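Local coordinates for protein eukaryotic translation initiation factor 5A-2 (Arabidopsis thaliana, PDB 3HKS) that promotes translation elongation and termination, binding between the exit and peptidyl sites of the ribosome to rescue ribosomes stalled on polyproline and similar motifs, at residues 96-101 against 109-114; 145-150 against 157-162. All blocks are in the same frame, centred on the assembly; numbering follows the deposited sequence.

Contact 1: 96-101 against 109-114; sequences VDYQLI and VSLLTD
Gln99 O accepts the amide of Leu112, with N to O at 2.8 Å and a nearly straight N-H...O angle of 174°. The same oxygen also receives a weaker CA-H...O contact from Leu111. Further along, Ile101 N donates to Ser110 O at 2.9 Å, the donor tilted from the carbonyl plane. At the Gln99-Leu112 pair a water fills in for a second direct bond: it accepts from Gln99 N and donates to Leu112 O. Toward Thr113 the strands diverge. The two strands form an antiparallel beta hairpin in the OB-fold domain, with Leu100 and Leu111 as a non-hydrogen-bonded pair. On the face of that pair, Leu100 CD1 presses on Val109 CG1 at 3.4 Å, closer than usual for two methyls. Met134 of helix 128-139 covers both residues. The Tyr98 and Leu111 side chains cross at about a right angle. Leu111 CD1 makes an off-centre CH-pi contact, 4.3 Å from the centroid of the Tyr98 ring. Leu112 O lies at the ring edge, 3.5 Å from Tyr98 CD2. Ile101 CG1 sits between its backbone N and carbonyl carbon (chi1 55°), which puts it 3.5 Å from Ser110 OG. That hydroxyl is hydrogen-bonded to Asp120.

Contact 2: 145-150 against 157-162; sequences VVSVMS and ICAVKE. With EDO (1,2-ethanediol), chain F.
Val145 and Lys161 are joined by two backbone hydrogen bonds. Val145 N reaches Lys161 O at 2.8 Å, nearly in line with the carbonyl, and Lys161 N returns to Val145 O in the carbonyl plane. Ser147 N donates to Ala159 O from above the carbonyl plane, with a C=O...N angle of 140°. Ser147 O accepts an almost straight bond from Cys158 N at 2.9 Å. Ser147 pairs with Ala159 but Val148 with Ile157, so the register slips by one residue. This is a beta bulge in the antiparallel hairpin formed by strands 142-151 and 154-163 of the OB-fold domain.

Apolar contacts lie on both faces. On the face of Val146, Val148 and Ile157, Val146 CG1 rests against both gamma carbons of Ile157, 3.5 Å from CG2. Ile157 CG1 reaches Val148 CG2 at 4.2 Å. Met134 and Pro125 cover parts of this face. On the other face, the Lys161 and Val145 side chains lie side by side, pointing the same way. The lysine chain is extended beyond CG, and its CE comes 4.0 Å from Val145 CG1. Ser147 lays CB and OG against Ala159 CB. Cys158 SG is turned between its backbone N and carbonyl carbon (chi1 66°), and lies 3.9 Å from Ser147 CB.

Some polar groups find partners beyond the strand pair. Ser147 OG is hydrogen-bonded to Asp97 OD1. Ile157 N donates to O2 of an ethanediol molecule, probably from the crystallisation liquor, which also binds Lys123 N.

No side chain makes a hydrogen bond across this hairpin; the polar bonds between the strands are all backbone ones. The buried Ser147 hydroxyl is satisfied by the neighbouring strand.

Overall arrangement
From the N terminus, strand 26-30 comes first and later pairs with strand 87-103; the chain then builds the four-stranded sheet of residues 39-83 and enters the OB-fold domain along strand 87-103. Contact 1 closes the short turn between 96-101 and 109-114. The chain goes on through strand 118-119 and helix 128-139 before contact 2 closes the turn between 145-150 and 157-162. The two hairpins follow in series and neither nests in the other. Their centres are 9 Å apart, and strands 87-103 and 142-151 are antiparallel neighbours in one curled sheet. Tyr98 O and Val146 N are probably hydrogen-bonded across that seam, and Tyr98 also packs on Val148. Helix 128-139 packs against both hairpins.

Contact 1: 96-101 against 109-114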
loop_
_atom_site.group_PDB
_atom_site.type_symbol
_atom_site.label_atom_id
_atom_site.label_comp_id
_atom_site.label_asym_id
_atom_site.label_seq_id
_atom_site.Cartn_x
_atom_site.Cartn_y
_atom_site.Cartn_z
ATOM N N VAL A 96 2.804 -1.532 8.169
ATOM C CA VAL A 96 3.054 -2.178 9.456
ATOM C C VAL A 96 4.411 -2.901 9.440
ATOM O O VAL A 96 4.751 -3.585 8.470
ATOM C CB VAL A 96 1.889 -3.135 9.846
ATOM C CG1 VAL A 96 2.132 -3.793 11.207
ATOM C CG2 VAL A 96 0.566 -2.383 9.888
ATOM N N ASP A 97 5.184 -2.705 10.505
ATOM C CA ASP A 97 6.463 -3.396 10.713
ATOM C C ASP A 97 6.255 -4.670 11.540
ATOM O O ASP A 97 5.530 -4.660 12.537
ATOM C CB ASP A 97 7.486 -2.473 11.400
ATOM C CG ASP A 97 8.030 -1.380 10.468
ATOM O OD1 ASP A 97 7.775 -1.413 9.251
ATOM O OD2 ASP A 97 8.738 -0.478 10.951
ATOM N N TYR A 98 6.882 -5.761 11.099
ATOM C CA TYR A 98 6.879 -7.035 11.819
ATOM C C TYR A 98 8.296 -7.603 11.921
ATOM O O TYR A 98 9.079 -7.494 10.993
ATOM C CB TYR A 98 6.054 -8.079 11.078
ATOM C CG TYR A 98 4.643 -7.710 10.705
ATOM C CD1 TYR A 98 4.380 -6.969 9.562
ATOM C CD2 TYR A 98 3.562 -8.160 11.467
ATOM C CE1 TYR A 98 3.079 -6.657 9.192
ATOM C CE2 TYR A 98 2.250 -7.849 11.116
ATOM C CZ TYR A 98 2.014 -7.094 9.973
ATOM O OH TYR A 98 0.729 -6.772 9.600
ATOM N N GLN A 99 8.596 -8.269 13.027
ATOM C CA GLN A 99 9.830 -9.033 13.138
ATOM C C GLN A 99 9.687 -10.356 12.368
ATOM O O GLN A 99 8.656 -11.026 12.452
ATOM C CB GLN A 99 10.175 -9.291 14.613
ATOM C CG GLN A 99 10.332 -8.007 15.425
ATOM C CD GLN A 99 10.310 -8.245 16.926
ATOM O OE1 GLN A 99 11.158 -8.963 17.465
ATOM N NE2 GLN A 99 9.339 -7.635 17.612
ATOM N N LEU A 100 10.725 -10.706 11.615
ATOM C CA LEU A 100 10.766 -11.940 10.849
ATOM C C LEU A 100 11.175 -13.120 11.744
ATOM O O LEU A 100 12.233 -13.098 12.365
ATOM C CB LEU A 100 11.740 -11.789 9.669
ATOM C CG LEU A 100 11.970 -13.003 8.766
ATOM C CD1 LEU A 100 10.724 -13.282 7.929
ATOM C CD2 LEU A 100 13.222 -12.821 7.877
ATOM N N ILE A 101 10.326 -14.143 11.801
ATOM C CA ILE A 101 10.585 -15.315 12.635
ATOM C C ILE A 101 10.686 -16.630 11.839
ATOM O O ILE A 101 11.000 -17.690 12.398
ATOM C CB ILE A 101 9.574 -15.415 13.833
ATOM C CG1 ILE A 101 8.115 -15.395 13.348
ATOM C CG2 ILE A 101 9.838 -14.283 14.854
ATOM C CD1 ILE A 101 7.088 -15.622 14.458
ATOM N N VAL A 109 6.624 -16.532 4.523
ATOM C CA VAL A 109 7.286 -15.753 5.546
ATOM C C VAL A 109 6.425 -15.807 6.817
ATOM O O VAL A 109 5.187 -15.735 6.746
ATOM C CB VAL A 109 7.547 -14.323 5.008
ATOM C CG1 VAL A 109 7.894 -13.368 6.085
ATOM C CG2 VAL A 109 8.671 -14.364 3.957
ATOM N N SER A 110 7.077 -15.995 7.961
ATOM C CA SER A 110 6.381 -15.952 9.236
ATOM C C SER A 110 6.777 -14.694 9.975
ATOM O O SER A 110 7.970 -14.416 10.170
ATOM C CB SER A 110 6.673 -17.205 10.069
ATOM O OG SER A 110 5.947 -17.190 11.280
ATOM N N LEU A 111 5.769 -13.926 10.373
ATOM C CA LEU A 111 5.973 -12.608 10.948
ATOM C C LEU A 111 5.363 -12.548 12.342
ATOM O O LEU A 111 4.271 -13.072 12.586
ATOM C CB LEU A 111 5.365 -11.529 10.038
ATOM C CG LEU A 111 5.925 -11.376 8.613
ATOM C CD1 LEU A 111 5.134 -10.332 7.784
ATOM C CD2 LEU A 111 7.419 -11.020 8.644
ATOM N N LEU A 112 6.088 -11.915 13.257
ATOM C CA LEU A 112 5.621 -11.751 14.622
ATOM C C LEU A 112 4.751 -10.504 14.732
ATOM O O LEU A 112 5.116 -9.413 14.305
ATOM C CB LEU A 112 6.778 -11.714 15.629
ATOM C CG LEU A 112 6.463 -11.591 17.132
ATOM C CD1 LEU A 112 5.655 -12.775 17.696
ATOM C CD2 LEU A 112 7.753 -11.414 17.930
ATOM N N THR A 113 3.591 -10.719 15.328
ATOM C CA THR A 113 2.515 -9.748 15.440
ATOM C C THR A 113 2.609 -8.996 16.801
ATOM O O THR A 113 3.119 -9.560 17.777
ATOM C CB THR A 113 1.227 -10.569 15.285
ATOM O OG1 THR A 113 0.779 -10.537 13.917
ATOM C CG2 THR A 113 0.205 -10.168 16.193
ATOM N N ASP A 114 2.151 -7.739 16.865
ATOM C CA ASP A 114 2.229 -6.954 18.130
ATOM C C ASP A 114 1.385 -7.498 19.301
ATOM O O ASP A 114 1.576 -7.092 20.460
ATOM C CB ASP A 114 1.969 -5.443 17.924
ATOM C CG ASP A 114 0.565 -5.135 17.395
ATOM O OD1 ASP A 114 -0.338 -5.989 17.499
ATOM O OD2 ASP A 114 0.361 -4.016 16.871
HETATM O O HOH W 1 6.707 -7.648 15.483
#

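Contact 2: 145-150 against 157-162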
loop_
_atom_site.group_PDB
_atom_site.type_symbol
_atom_site.label_atom_id
_atom_site.label_comp_id
_atom_site.label_asym_id
_atom_site.label_seq_id
_atom_site.Cartn_x
_atom_site.Cartn_y
_atom_site.Cartn_z
ATOM N N VAL A 145 13.401 -6.681 10.596
ATOM C CA VAL A 145 12.093 -6.024 10.614
ATOM C C VAL A 145 11.625 -5.825 9.178
ATOM O O VAL A 145 12.350 -5.292 8.344
ATOM C CB VAL A 145 12.119 -4.669 11.395
ATOM C CG1 VAL A 145 10.743 -4.005 11.394
ATOM C CG2 VAL A 145 12.560 -4.894 12.824
ATOM N N VAL A 146 10.400 -6.253 8.910
ATOM C CA VAL A 146 9.823 -6.259 7.571
ATOM C C VAL A 146 8.634 -5.302 7.566
ATOM O O VAL A 146 7.726 -5.441 8.393
ATOM C CB VAL A 146 9.358 -7.708 7.185
ATOM C CG1 VAL A 146 8.666 -7.742 5.830
ATOM C CG2 VAL A 146 10.540 -8.677 7.206
ATOM N N SER A 147 8.657 -4.324 6.657
ATOM C CA SER A 147 7.527 -3.405 6.464
ATOM C C SER A 147 6.564 -3.949 5.415
ATOM O O SER A 147 6.980 -4.346 4.336
ATOM C CB SER A 147 8.009 -2.015 6.038
ATOM O OG SER A 147 8.984 -1.509 6.937
ATOM N N VAL A 148 5.279 -3.973 5.753
ATOM C CA VAL A 148 4.243 -4.465 4.858
ATOM C C VAL A 148 3.276 -3.324 4.519
ATOM O O VAL A 148 2.742 -2.655 5.416
ATOM C CB VAL A 148 3.469 -5.666 5.479
ATOM C CG1 VAL A 148 2.312 -6.109 4.577
ATOM C CG2 VAL A 148 4.431 -6.856 5.775
ATOM N N MET A 149 3.062 -3.102 3.224
ATOM C CA MET A 149 2.034 -2.164 2.766
ATOM C C MET A 149 0.771 -2.932 2.399
ATOM O O MET A 149 0.822 -3.886 1.636
ATOM C CB MET A 149 2.528 -1.323 1.589
ATOM C CG MET A 149 1.636 -0.080 1.305
ATOM S SD MET A 149 2.272 0.922 -0.052
ATOM C CE MET A 149 2.116 -0.187 -1.433
ATOM N N SER A 150 -0.357 -2.534 2.972
ATOM C CA SER A 150 -1.615 -3.237 2.724
ATOM C C SER A 150 -2.759 -2.298 2.339
ATOM O O SER A 150 -2.917 -1.216 2.902
ATOM C CB SER A 150 -2.008 -4.086 3.933
ATOM O OG SER A 150 -2.295 -3.259 5.038
ATOM N N ILE A 157 5.390 -6.705 0.766
ATOM C CA ILE A 157 6.583 -6.414 1.563
ATOM C C ILE A 157 7.350 -5.321 0.826
ATOM O O ILE A 157 7.748 -5.510 -0.313
ATOM C CB ILE A 157 7.460 -7.680 1.805
ATOM C CG1 ILE A 157 6.730 -8.655 2.751
ATOM C CG2 ILE A 157 8.852 -7.283 2.356
ATOM C CD1 ILE A 157 7.336 -10.111 2.802
ATOM N N CYS A 158 7.539 -4.184 1.480
ATOM C CA CYS A 158 8.033 -2.981 0.807
ATOM C C CYS A 158 9.358 -2.439 1.379
ATOM O O CYS A 158 9.994 -1.585 0.759
ATOM C CB CYS A 158 6.939 -1.884 0.822
ATOM S SG CYS A 158 6.542 -1.274 2.508
ATOM N N ALA A 159 9.776 -2.929 2.544
ATOM C CA ALA A 159 11.083 -2.571 3.117
ATOM C C ALA A 159 11.603 -3.653 4.060
ATOM O O ALA A 159 10.827 -4.409 4.628
ATOM C CB ALA A 159 11.018 -1.227 3.839
ATOM N N VAL A 160 12.924 -3.719 4.208
ATOM C CA VAL A 160 13.580 -4.675 5.092
ATOM C C VAL A 160 14.752 -3.983 5.780
ATOM O O VAL A 160 15.559 -3.340 5.122
ATOM C CB VAL A 160 14.091 -5.926 4.318
ATOM C CG1 VAL A 160 14.859 -6.894 5.259
ATOM C CG2 VAL A 160 12.939 -6.651 3.621
ATOM N N LYS A 161 14.856 -4.132 7.096
ATOM C CA LYS A 161 16.027 -3.645 7.838
ATOM C C LYS A 161 16.435 -4.617 8.942
ATOM O O LYS A 161 15.598 -5.343 9.482
ATOM C CB LYS A 161 15.765 -2.263 8.441
ATOM C CG LYS A 161 14.639 -2.241 9.464
ATOM C CD LYS A 161 14.407 -0.850 10.061
ATOM C CE LYS A 161 13.063 -0.804 10.797
ATOM N NZ LYS A 161 12.995 0.284 11.823
ATOM N N GLU A 162 17.723 -4.629 9.276
ATOM C CA GLU A 162 18.178 -5.328 10.477
ATOM C C GLU A 162 18.326 -4.373 11.649
ATOM O O GLU A 162 18.771 -3.237 11.482
ATOM C CB GLU A 162 19.457 -6.124 10.230
ATOM C CG GLU A 162 20.630 -5.331 9.726
ATOM C CD GLU A 162 21.940 -5.972 10.121
ATOM O OE1 GLU A 162 22.321 -5.850 11.308
ATOM O OE2 GLU A 162 22.574 -6.603 9.247
HETATM C C1 EDO F . 3.805 -10.746 -0.307
HETATM O O1 EDO F . 3.246 -12.013 -0.714
HETATM C C2 EDO F . 4.960 -10.363 -1.226
HETATM O O2 EDO F . 5.304 -8.977 -1.082
#